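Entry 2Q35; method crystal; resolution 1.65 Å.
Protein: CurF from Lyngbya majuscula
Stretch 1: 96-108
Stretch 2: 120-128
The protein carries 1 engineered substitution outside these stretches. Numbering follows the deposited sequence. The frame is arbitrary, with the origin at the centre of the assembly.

Stretch 1 (96-108) AMQGHSFGGGLLL
Stretch 2 (120-128) ESVYATNFM

The two stretches of CurF meet through a short parallel pairing of strands 100-102 and 122-124, whose axes approach to 4.9 Å and run at 14° to each other. Ser101 lies beside Tyr123 and Phe102 beside Ala124, with CA-CA distances of about 5.0 Å; His100 faces Val122 and Gly103 faces Thr125 in the same register. Both strands are extended, with phi/psi of -139/120 at Ser101, -121/133 at Phe102, -133/138 at Tyr123 and -155/143 at Ala124. Before its strand, stretch 1 passes through Gln98 (-76/-15) and Gly99 (-127/-169).

Three backbone hydrogen bonds set this register: Ser101 N to Val122 O (3.1 Å), Ala124 N to Ser101 O (3.1 Å) and Gly103 N to Ala124 O (2.8 Å). Ser101 thus uses both its amide and its carbonyl across the pair, flanking Tyr123, as expected of parallel strands. CA-H...O contacts supplement them, from His100 CA to Val122 O (3.2 Å) and from Tyr123 CA to Ser101 O (3.3 Å).

Two side chains extend the polar network. His100 (chi1 m, chi2 -59°) presents its ring edge to stretch 2, and ND1 accepts a hydrogen bond from Val122 N at 2.9 Å, so ND1 is unprotonated in this interaction. Tyr123 (chi1 m, chi2 -82°) reaches back along stretch 1, where its OH donates to Met97 O at 2.9 Å.

Apolar packing differs on the two faces of the pair. On the face bearing Phe102 and Ala124, the Phe102 ring (m, chi2 110°) places CE2 3.4 Å from Val122 CG1 and CD2 4.2 Å from Ala124 CB, the latter at its edge. On the face bearing Ser101 and Tyr123, the tyrosine ring has Ser101 OG at its edge, 3.5 Å from CE1. Met97 (m, t, m) brings CE to 3.7 Å from the same Tyr123 CE1, and Leu106 (t, p) packs CD1 4.3 Å from Tyr123 CD1. Leu106 CD2 also lies 3.7 Å from Thr125 CG2.

At the end of the pairing, Gly103 turns with phi/psi 60/-124 and occupies the N-cap position of the helix beginning at Gly104. Its positive phi favours glycine, and an ideal CB here would clash with Asn126 OD1 at 2.8 Å. Asn126 (p, chi2 10°) points toward stretch 1, its OD1 3.4 Å from Gly103 CA, while Phe127 (m, chi2 -80°) sets CZ 3.9 Å from Gly103 C. Within the new helix, Leu107 N bonds to Gly103 O and Leu108 N to Gly104 O.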

# COMPACT_ATOMS: atom_id res chain seq x y z
N ALA A 96 -12.01 3.98 18.18
CA ALA A 96 -13.35 3.42 17.87
C ALA A 96 -14.22 4.58 17.40
O ALA A 96 -14.83 5.30 18.21
CB ALA A 96 -13.95 2.72 19.10
N MET A 97 -14.19 4.84 16.10
CA MET A 97 -14.85 6.00 15.56
C MET A 97 -16.32 5.60 15.27
O MET A 97 -16.68 5.33 14.13
CB MET A 97 -14.13 6.52 14.33
CG MET A 97 -12.67 6.87 14.61
SD MET A 97 -11.91 7.91 13.33
CE MET A 97 -12.35 7.00 11.84
N GLN A 98 -17.11 5.60 16.33
CA GLN A 98 -18.52 5.15 16.25
C GLN A 98 -19.42 6.21 15.61
O GLN A 98 -20.59 5.93 15.27
CB GLN A 98 -19.04 4.75 17.64
CG GLN A 98 -19.71 5.84 18.51
CD GLN A 98 -18.91 7.13 18.67
OE1 GLN A 98 -17.66 7.14 18.70
NE2 GLN A 98 -19.63 8.25 18.76
N GLY A 99 -18.90 7.42 15.53
CA GLY A 99 -19.56 8.59 14.95
C GLY A 99 -18.74 9.30 13.89
O GLY A 99 -17.72 8.78 13.41
N HIS A 100 -19.19 10.48 13.50
CA HIS A 100 -18.59 11.19 12.39
C HIS A 100 -17.20 11.65 12.83
O HIS A 100 -16.96 11.88 14.02
CB HIS A 100 -19.38 12.45 12.07
CG HIS A 100 -20.84 12.21 11.85
ND1 HIS A 100 -21.32 11.38 10.87
CD2 HIS A 100 -21.92 12.76 12.45
CE1 HIS A 100 -22.65 11.40 10.89
NE2 HIS A 100 -23.04 12.22 11.85
N SER A 101 -16.32 11.81 11.85
CA SER A 101 -15.00 12.43 12.10
C SER A 101 -14.65 13.38 10.97
O SER A 101 -14.54 12.96 9.81
CB SER A 101 -13.93 11.33 12.18
OG SER A 101 -14.27 10.32 13.11
N PHE A 102 -14.45 14.67 11.32
CA PHE A 102 -14.22 15.70 10.32
C PHE A 102 -12.87 16.38 10.54
O PHE A 102 -12.55 16.77 11.67
CB PHE A 102 -15.29 16.79 10.42
CG PHE A 102 -16.70 16.30 10.23
CD1 PHE A 102 -17.57 16.27 11.30
CD2 PHE A 102 -17.14 15.90 8.98
CE1 PHE A 102 -18.89 15.82 11.15
CE2 PHE A 102 -18.46 15.46 8.81
CZ PHE A 102 -19.33 15.42 9.91
N GLY A 103 -12.11 16.55 9.46
CA GLY A 103 -10.87 17.33 9.46
C GLY A 103 -9.85 16.78 10.44
O GLY A 103 -9.53 15.59 10.40
N GLY A 104 -9.41 17.64 11.36
CA GLY A 104 -8.52 17.21 12.44
C GLY A 104 -9.09 16.05 13.23
O GLY A 104 -8.33 15.24 13.81
N GLY A 105 -10.42 15.95 13.28
CA GLY A 105 -11.07 14.86 14.02
C GLY A 105 -10.86 13.51 13.36
O GLY A 105 -10.77 12.48 14.03
N LEU A 106 -10.80 13.49 12.03
CA LEU A 106 -10.48 12.24 11.33
C LEU A 106 -9.01 11.92 11.58
O LEU A 106 -8.66 10.78 11.84
CB LEU A 106 -10.77 12.34 9.82
CG LEU A 106 -10.33 11.16 8.96
CD1 LEU A 106 -11.03 9.88 9.42
CD2 LEU A 106 -10.56 11.42 7.44
N LEU A 107 -8.14 12.93 11.50
CA LEU A 107 -6.71 12.68 11.76
C LEU A 107 -6.46 12.18 13.16
O LEU A 107 -5.64 11.29 13.36
CB LEU A 107 -5.86 13.92 11.47
CG LEU A 107 -5.45 14.05 9.99
CD1 LEU A 107 -4.45 12.93 9.63
CD2 LEU A 107 -6.63 14.04 9.01
N LEU A 108 -7.19 12.72 14.15
CA LEU A 108 -7.08 12.28 15.53
C LEU A 108 -7.24 10.78 15.63
O LEU A 108 -6.45 10.09 16.29
CB LEU A 108 -8.16 12.93 16.38
CG LEU A 108 -8.04 12.63 17.88
CD1 LEU A 108 -6.83 13.36 18.48
CD2 LEU A 108 -9.30 13.02 18.63
N GLU A 120 -22.51 3.94 9.04
CA GLU A 120 -23.54 4.97 8.84
C GLU A 120 -23.01 6.40 8.96
O GLU A 120 -23.65 7.35 8.51
CB GLU A 120 -24.68 4.79 9.85
CG GLU A 120 -25.47 3.48 9.72
CD GLU A 120 -24.82 2.29 10.42
OE1 GLU A 120 -23.74 2.46 11.04
OE2 GLU A 120 -25.40 1.18 10.33
N SER A 121 -21.83 6.54 9.57
CA SER A 121 -21.30 7.87 9.87
C SER A 121 -20.51 8.41 8.70
O SER A 121 -20.19 7.68 7.76
CB SER A 121 -20.45 7.79 11.13
OG SER A 121 -21.25 7.33 12.21
N VAL A 122 -20.19 9.70 8.78
CA VAL A 122 -19.54 10.42 7.72
C VAL A 122 -18.12 10.79 8.15
O VAL A 122 -17.90 11.10 9.31
CB VAL A 122 -20.45 11.65 7.33
CG1 VAL A 122 -19.70 12.87 7.01
CG2 VAL A 122 -21.42 11.21 6.21
N TYR A 123 -17.19 10.71 7.19
CA TYR A 123 -15.75 10.99 7.43
C TYR A 123 -15.22 11.91 6.34
O TYR A 123 -15.51 11.74 5.17
CB TYR A 123 -14.96 9.65 7.46
CG TYR A 123 -15.52 8.74 8.52
CD1 TYR A 123 -15.16 8.88 9.85
CD2 TYR A 123 -16.53 7.81 8.20
CE1 TYR A 123 -15.71 8.08 10.85
CE2 TYR A 123 -17.09 7.02 9.18
CZ TYR A 123 -16.70 7.16 10.50
OH TYR A 123 -17.25 6.41 11.50
N ALA A 124 -14.40 12.91 6.71
CA ALA A 124 -13.93 13.85 5.70
C ALA A 124 -12.61 14.47 6.14
O ALA A 124 -12.43 14.73 7.33
CB ALA A 124 -14.93 14.98 5.49
N THR A 125 -11.71 14.69 5.18
CA THR A 125 -10.57 15.61 5.37
C THR A 125 -11.08 16.84 4.63
O THR A 125 -10.92 16.95 3.40
CB THR A 125 -9.27 15.11 4.71
OG1 THR A 125 -9.52 14.66 3.37
CG2 THR A 125 -8.63 13.95 5.49
N ASN A 126 -11.78 17.72 5.35
CA ASN A 126 -12.59 18.78 4.75
C ASN A 126 -11.86 20.11 4.48
O ASN A 126 -12.45 21.08 4.05
CB ASN A 126 -13.86 19.04 5.58
CG ASN A 126 -13.55 19.33 7.01
OD1 ASN A 126 -12.39 19.53 7.39
ND2 ASN A 126 -14.60 19.36 7.85
N PHE A 127 -10.55 20.13 4.72
CA PHE A 127 -9.79 21.34 4.49
C PHE A 127 -10.08 21.96 3.13
O PHE A 127 -10.41 23.15 3.03
CB PHE A 127 -8.30 21.03 4.64
CG PHE A 127 -7.97 20.17 5.83
CD1 PHE A 127 -7.89 20.74 7.11
CD2 PHE A 127 -7.74 18.81 5.68
CE1 PHE A 127 -7.57 19.95 8.23
CE2 PHE A 127 -7.42 18.02 6.79
CZ PHE A 127 -7.34 18.61 8.07
N MET A 128 -10.00 21.17 2.07
CA MET A 128 -10.15 21.72 0.72
C MET A 128 -11.59 22.11 0.38
O MET A 128 -11.83 22.86 -0.57
CB MET A 128 -9.57 20.78 -0.34
CG MET A 128 -8.02 20.68 -0.28
SD MET A 128 -7.23 22.15 -0.98
CE MET A 128 -7.28 21.76 -2.72